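Local coordinates for CT021 (Chlamydia trachomatis serovar L2, PDB 6UXD), which is of unknown function but belongs to a chlamydial family grouped with the lipoprotein-trafficking proteins LolA and LolB, and may bind a hydrophobic ligand, at residues 152-157 against 172-177; 112-117 against 157-162. One frame throughout, in Å; residues are numbered along the deposited sequence.

Contact 1 (152-157 against 172-177)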
loop_
_atom_site.group_PDB
_atom_site.type_symbol
_atom_site.label_atom_id
_atom_site.label_comp_id
_atom_site.label_asym_id
_atom_site.label_seq_id
_atom_site.Cartn_x
_atom_site.Cartn_y
_atom_site.Cartn_z
ATOM N N SER A 152 1.724 -10.690 -14.548
ATOM C CA SER A 152 1.319 -10.800 -13.160
ATOM C C SER A 152 0.933 -12.235 -12.837
ATOM O O SER A 152 0.740 -13.080 -13.722
ATOM C CB SER A 152 0.147 -9.876 -12.859
ATOM O OG SER A 152 -1.030 -10.298 -13.552
ATOM N N SER A 153 0.812 -12.486 -11.542
ATOM C CA SER A 153 0.208 -13.702 -11.022
ATOM C C SER A 153 -0.710 -13.337 -9.863
ATOM O O SER A 153 -0.537 -12.305 -9.207
ATOM C CB SER A 153 1.277 -14.688 -10.621
ATOM O OG SER A 153 1.920 -15.123 -11.797
ATOM N N ALA A 154 -1.731 -14.167 -9.660
ATOM C CA ALA A 154 -2.774 -13.855 -8.704
ATOM C C ALA A 154 -2.543 -14.654 -7.425
ATOM O O ALA A 154 -1.985 -15.747 -7.453
ATOM C CB ALA A 154 -4.154 -14.169 -9.266
ATOM N N TRP A 155 -2.999 -14.091 -6.316
ATOM C CA TRP A 155 -2.804 -14.659 -4.996
ATOM C C TRP A 155 -4.116 -14.518 -4.242
ATOM O O TRP A 155 -4.681 -13.423 -4.180
ATOM C CB TRP A 155 -1.660 -13.942 -4.267
ATOM C CG TRP A 155 -0.354 -14.080 -4.992
ATOM C CD1 TRP A 155 0.043 -13.380 -6.094
ATOM C CD2 TRP A 155 0.698 -15.002 -4.704
ATOM N NE1 TRP A 155 1.280 -13.803 -6.498
ATOM C CE2 TRP A 155 1.712 -14.785 -5.651
ATOM C CE3 TRP A 155 0.881 -15.992 -3.733
ATOM C CZ2 TRP A 155 2.885 -15.524 -5.665
ATOM C CZ3 TRP A 155 2.061 -16.708 -3.731
ATOM C CH2 TRP A 155 3.045 -16.476 -4.691
ATOM N N ILE A 156 -4.606 -15.616 -3.681
ATOM C CA ILE A 156 -5.869 -15.579 -2.956
ATOM C C ILE A 156 -5.595 -15.338 -1.479
ATOM O O ILE A 156 -4.621 -15.847 -0.911
ATOM C CB ILE A 156 -6.682 -16.867 -3.195
ATOM C CG1 ILE A 156 -8.048 -16.774 -2.519
ATOM C CG2 ILE A 156 -5.924 -18.098 -2.725
ATOM C CD1 ILE A 156 -9.023 -15.835 -3.220
ATOM N N SER A 157 -6.453 -14.526 -0.868
ATOM C CA SER A 157 -6.440 -14.271 0.556
ATOM C C SER A 157 -7.877 -14.249 1.075
ATOM O O SER A 157 -8.859 -14.379 0.321
ATOM C CB SER A 157 -5.708 -12.953 0.853
ATOM O OG SER A 157 -5.329 -12.862 2.216
ATOM N N LEU A 172 -8.498 -11.171 -3.753
ATOM C CA LEU A 172 -7.615 -11.607 -4.822
ATOM C C LEU A 172 -6.637 -10.470 -5.092
ATOM O O LEU A 172 -7.052 -9.330 -5.351
ATOM C CB LEU A 172 -8.421 -12.008 -6.060
ATOM C CG LEU A 172 -7.761 -12.977 -7.043
ATOM C CD1 LEU A 172 -7.066 -14.167 -6.399
ATOM C CD2 LEU A 172 -8.821 -13.455 -8.028
ATOM N N ILE A 173 -5.344 -10.770 -4.988
ATOM C CA ILE A 173 -4.287 -9.765 -5.063
ATOM C C ILE A 173 -3.341 -10.168 -6.182
ATOM O O ILE A 173 -2.926 -11.331 -6.260
ATOM C CB ILE A 173 -3.514 -9.629 -3.733
ATOM C CG1 ILE A 173 -4.493 -9.577 -2.564
ATOM C CG2 ILE A 173 -2.651 -8.371 -3.744
ATOM C CD1 ILE A 173 -3.898 -9.127 -1.238
ATOM N N TYR A 174 -2.968 -9.202 -7.021
ATOM C CA TYR A 174 -2.096 -9.471 -8.151
ATOM C C TYR A 174 -0.751 -8.790 -7.916
ATOM O O TYR A 174 -0.701 -7.626 -7.525
ATOM C CB TYR A 174 -2.735 -9.004 -9.473
ATOM C CG TYR A 174 -4.053 -9.680 -9.796
ATOM C CD1 TYR A 174 -5.234 -9.291 -9.176
ATOM C CD2 TYR A 174 -4.116 -10.717 -10.713
ATOM C CE1 TYR A 174 -6.450 -9.926 -9.471
ATOM C CE2 TYR A 174 -5.322 -11.341 -11.023
ATOM C CZ TYR A 174 -6.474 -10.954 -10.394
ATOM O OH TYR A 174 -7.627 -11.627 -10.726
ATOM N N PHE A 175 0.326 -9.529 -8.154
ATOM C CA PHE A 175 1.675 -9.012 -8.051
ATOM C C PHE A 175 2.403 -9.267 -9.359
ATOM O O PHE A 175 2.174 -10.278 -10.033
ATOM C CB PHE A 175 2.482 -9.658 -6.902
ATOM C CG PHE A 175 1.980 -9.307 -5.543
ATOM C CD1 PHE A 175 2.387 -8.142 -4.919
ATOM C CD2 PHE A 175 1.108 -10.155 -4.868
ATOM C CE1 PHE A 175 1.931 -7.821 -3.633
ATOM C CE2 PHE A 175 0.649 -9.839 -3.596
ATOM C CZ PHE A 175 1.060 -8.665 -2.983
ATOM N N SER A 176 3.298 -8.339 -9.679
ATOM C CA SER A 176 4.171 -8.469 -10.830
ATOM C C SER A 176 4.985 -9.742 -10.725
ATOM O O SER A 176 5.406 -10.149 -9.638
ATOM C CB SER A 176 5.115 -7.259 -10.921
ATOM O OG SER A 176 6.207 -7.545 -11.788
ATOM N N ASN A 177 5.222 -10.375 -11.875
ATOM C CA ASN A 177 6.096 -11.537 -11.875
ATOM C C ASN A 177 7.533 -11.157 -11.564
ATOM O O ASN A 177 8.358 -12.045 -11.319
ATOM C CB ASN A 177 6.020 -12.251 -13.229
ATOM C CG ASN A 177 4.644 -12.885 -13.482
ATOM O OD1 ASN A 177 3.979 -13.312 -12.545
ATOM N ND2 ASN A 177 4.237 -12.971 -14.754
HETATM O O HOH W 1 3.155 -12.692 -8.704
#
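The rings of Trp155 and Phe175 meet at a steep angle on one face of a pair of antiparallel strands. Both residues hold CG anti to their carbonyl carbon, and Phe175 turns the edge of its ring toward the five-membered ring of the indole in an offset edge-to-face pair, planes at 76° and Phe175 CD2 3.6 Å from Trp155 CD1. Water 1, in the indole plane, accepts from Trp155 NE1 and donates to Phe175 O, so the water bridges the indole to this carbonyl, which also accepts from Ser153 N. On the face shared by Ala154, Ile156, Leu172 and Tyr174, the methyl of Ala154 lies obliquely to the phenol ring, CB 3.5 Å from Tyr174 CE2, while the phenol OH reaches out to His125 N. Leu172, its CG anti to the backbone N, brings CD1 across the partner strand to 3.3 Å from Trp155 O and 4.1 Å from Ile156 CD1. From just past the end of strand 172-176, Asn177 folds back, and its OD1 accepts from Ser153 OG on a lone pair in the carbonyl plane, 2.8 Å away. Two hydrogen-bonded pairs, Ser153 with Phe175 and Trp155 with Ile173, tie the backbones together; Trp155 N to Ile173 O is the shortest of the backbone bonds at 2.8 Å but is bent to 132°. With strand 118-122 bonded to the other edge of 152-157, this is the regular cross-strand pairing of a beta hairpin within a larger antiparallel sheet.

Contact 2 (112-117 against 157-162); sequences VKILRL and SVWPKD
Asp162 OD2 is gripped by two donors, one from each segment. Lys113 NZ forms a salt bridge to it at 2.9 Å, on the anti lone pair, and Trp159 NE1 gives a longer hydrogen bond of 3.3 Å that leaves in the indole plane but arrives from above the carboxylate plane. The other oxygen, OD1, bonds to Ser164 OG, so both ends of the carboxylate are held. Lys113 gets there by running extended through chi2 and bending at chi3 (-117°), and its aliphatic part crosses the indole at about a right angle, CD 4.0 Å from Trp159 CZ2. The same CD touches Pro160 CG at 3.7 Å. Further along the six-membered ring of Trp159, which has CG anti to its backbone N, Ile114 CG1 comes obliquely to within 4.0 Å of CH2, and Leu117 CD2 to within 3.9 Å of CE3. Pro160 CD lies over one face of the indole toward its rim. Where the helix ends, Leu117 CB rests 3.4 Å from Ser157 OG, a hydroxyl whose hydrogen bond goes to Pro118 O. The indole is thus packed along its benzene ring by the helix end and fixed in rotation at its N-H; the ammonium and this N-H would both be expected to stabilise the ionised carboxylate, and the ion pair closes one end of a largely apolar contact.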
loop_
_atom_site.group_PDB
_atom_site.type_symbol
_atom_site.label_atom_id
_atom_site.label_comp_id
_atom_site.label_asym_id
_atom_site.label_seq_id
_atom_site.Cartn_x
_atom_site.Cartn_y
_atom_site.Cartn_z
ATOM N N VAL A 112 -2.716 -4.008 11.043
ATOM C CA VAL A 112 -2.196 -5.312 11.453
ATOM C C VAL A 112 -2.923 -6.426 10.709
ATOM O O VAL A 112 -2.317 -7.429 10.314
ATOM C CB VAL A 112 -2.299 -5.492 12.982
ATOM C CG1 VAL A 112 -1.930 -6.929 13.380
ATOM C CG2 VAL A 112 -1.389 -4.504 13.702
ATOM N N LYS A 113 -4.233 -6.272 10.509
ATOM C CA LYS A 113 -4.981 -7.264 9.741
ATOM C C LYS A 113 -4.426 -7.395 8.330
ATOM O O LYS A 113 -4.117 -8.503 7.875
ATOM C CB LYS A 113 -6.464 -6.894 9.708
ATOM C CG LYS A 113 -7.177 -7.218 11.005
ATOM C CD LYS A 113 -8.656 -6.917 10.929
ATOM C CE LYS A 113 -9.058 -5.838 11.911
ATOM N NZ LYS A 113 -10.517 -5.897 12.194
ATOM N N ILE A 114 -4.269 -6.267 7.627
ATOM C CA ILE A 114 -3.749 -6.313 6.262
ATOM C C ILE A 114 -2.407 -7.033 6.228
ATOM O O ILE A 114 -2.189 -7.941 5.419
ATOM C CB ILE A 114 -3.635 -4.897 5.678
ATOM C CG1 ILE A 114 -5.011 -4.252 5.581
ATOM C CG2 ILE A 114 -3.022 -4.963 4.297
ATOM C CD1 ILE A 114 -4.951 -2.747 5.521
ATOM N N LEU A 115 -1.498 -6.664 7.133
ATOM C CA LEU A 115 -0.183 -7.290 7.139
ATOM C C LEU A 115 -0.276 -8.791 7.374
ATOM O O LEU A 115 0.555 -9.552 6.863
ATOM C CB LEU A 115 0.702 -6.651 8.215
ATOM C CG LEU A 115 1.130 -5.213 7.948
ATOM C CD1 LEU A 115 1.839 -4.612 9.171
ATOM C CD2 LEU A 115 2.030 -5.179 6.728
ATOM N N ARG A 116 -1.248 -9.239 8.154
ATOM C CA ARG A 116 -1.346 -10.665 8.434
ATOM C C ARG A 116 -2.045 -11.448 7.327
ATOM O O ARG A 116 -1.989 -12.680 7.336
ATOM C CB ARG A 116 -2.081 -10.887 9.763
ATOM C CG ARG A 116 -1.974 -12.315 10.297
ATOM N N LEU A 117 -2.694 -10.780 6.380
ATOM C CA LEU A 117 -3.438 -11.496 5.352
ATOM C C LEU A 117 -2.554 -12.565 4.708
ATOM O O LEU A 117 -1.431 -12.262 4.292
ATOM C CB LEU A 117 -3.941 -10.509 4.293
ATOM C CG LEU A 117 -5.014 -9.526 4.760
ATOM C CD1 LEU A 117 -5.232 -8.385 3.742
ATOM C CD2 LEU A 117 -6.317 -10.285 5.028
ATOM N N SER A 157 -6.453 -14.526 -0.868
ATOM C CA SER A 157 -6.440 -14.271 0.556
ATOM C C SER A 157 -7.877 -14.249 1.075
ATOM O O SER A 157 -8.859 -14.379 0.321
ATOM C CB SER A 157 -5.708 -12.953 0.853
ATOM O OG SER A 157 -5.329 -12.862 2.216
ATOM N N VAL A 158 -8.004 -14.080 2.382
ATOM C CA VAL A 158 -9.313 -13.948 3.008
ATOM C C VAL A 158 -9.169 -13.045 4.215
ATOM O O VAL A 158 -8.187 -13.129 4.960
ATOM C CB VAL A 158 -9.909 -15.320 3.391
ATOM C CG1 VAL A 158 -9.009 -16.032 4.356
ATOM C CG2 VAL A 158 -11.310 -15.129 3.974
ATOM N N TRP A 159 -10.135 -12.158 4.376
ATOM C CA TRP A 159 -10.152 -11.259 5.515
ATOM C C TRP A 159 -10.512 -12.038 6.781
ATOM O O TRP A 159 -11.299 -12.986 6.725
ATOM C CB TRP A 159 -11.175 -10.157 5.278
ATOM C CG TRP A 159 -11.048 -8.987 6.170
ATOM C CD1 TRP A 159 -11.760 -8.735 7.305
ATOM C CD2 TRP A 159 -10.139 -7.893 6.012
ATOM N NE1 TRP A 159 -11.355 -7.544 7.859
ATOM C CE2 TRP A 159 -10.363 -7.006 7.082
ATOM C CE3 TRP A 159 -9.163 -7.577 5.065
ATOM C CZ2 TRP A 159 -9.644 -5.825 7.232
ATOM C CZ3 TRP A 159 -8.455 -6.404 5.212
ATOM C CH2 TRP A 159 -8.698 -5.541 6.287
ATOM N N PRO A 160 -9.958 -11.660 7.933
ATOM C CA PRO A 160 -10.293 -12.378 9.169
ATOM C C PRO A 160 -11.767 -12.241 9.523
ATOM O O PRO A 160 -12.468 -11.337 9.061
ATOM C CB PRO A 160 -9.405 -11.705 10.225
ATOM C CG PRO A 160 -9.138 -10.353 9.669
ATOM C CD PRO A 160 -8.984 -10.587 8.191
ATOM N N LYS A 161 -12.236 -13.169 10.356
ATOM C CA LYS A 161 -13.566 -13.050 10.944
ATOM C C LYS A 161 -13.544 -11.918 11.960
ATOM O O LYS A 161 -12.734 -11.931 12.893
ATOM C CB LYS A 161 -13.988 -14.363 11.601
ATOM N N ASP A 162 -14.407 -10.929 11.776
ATOM C CA ASP A 162 -14.376 -9.743 12.620
ATOM C C ASP A 162 -15.731 -9.045 12.524
ATOM O O ASP A 162 -16.712 -9.613 12.031
ATOM C CB ASP A 162 -13.196 -8.840 12.227
ATOM C CG ASP A 162 -13.477 -7.981 10.994
ATOM O OD1 ASP A 162 -14.403 -8.299 10.225
ATOM O OD2 ASP A 162 -12.759 -6.977 10.787
#

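In the fold
Strand 152-158 and the loop that follows it carry both contacts: along 152-157 the strand pairs with 172-177 in the hairpin, and beyond Ser157, the residue they share, the chain runs on past the end of helix 108-116. The centres of contacts 1 and 2 are about 16 Å apart, and each lies about 14 Å from the centre of the chain. Their segments alternate along the sequence, with strand 118-122 following the helix after the single residue Leu117 and bonding to 152-158, so the helix end and the hairpin are tied to the same sheet. Ile171, on the hairpin strand 170-176, touches Leu117, Ser157 and Trp159 and links the two regions. No ligand or active site is known to lie at either contact.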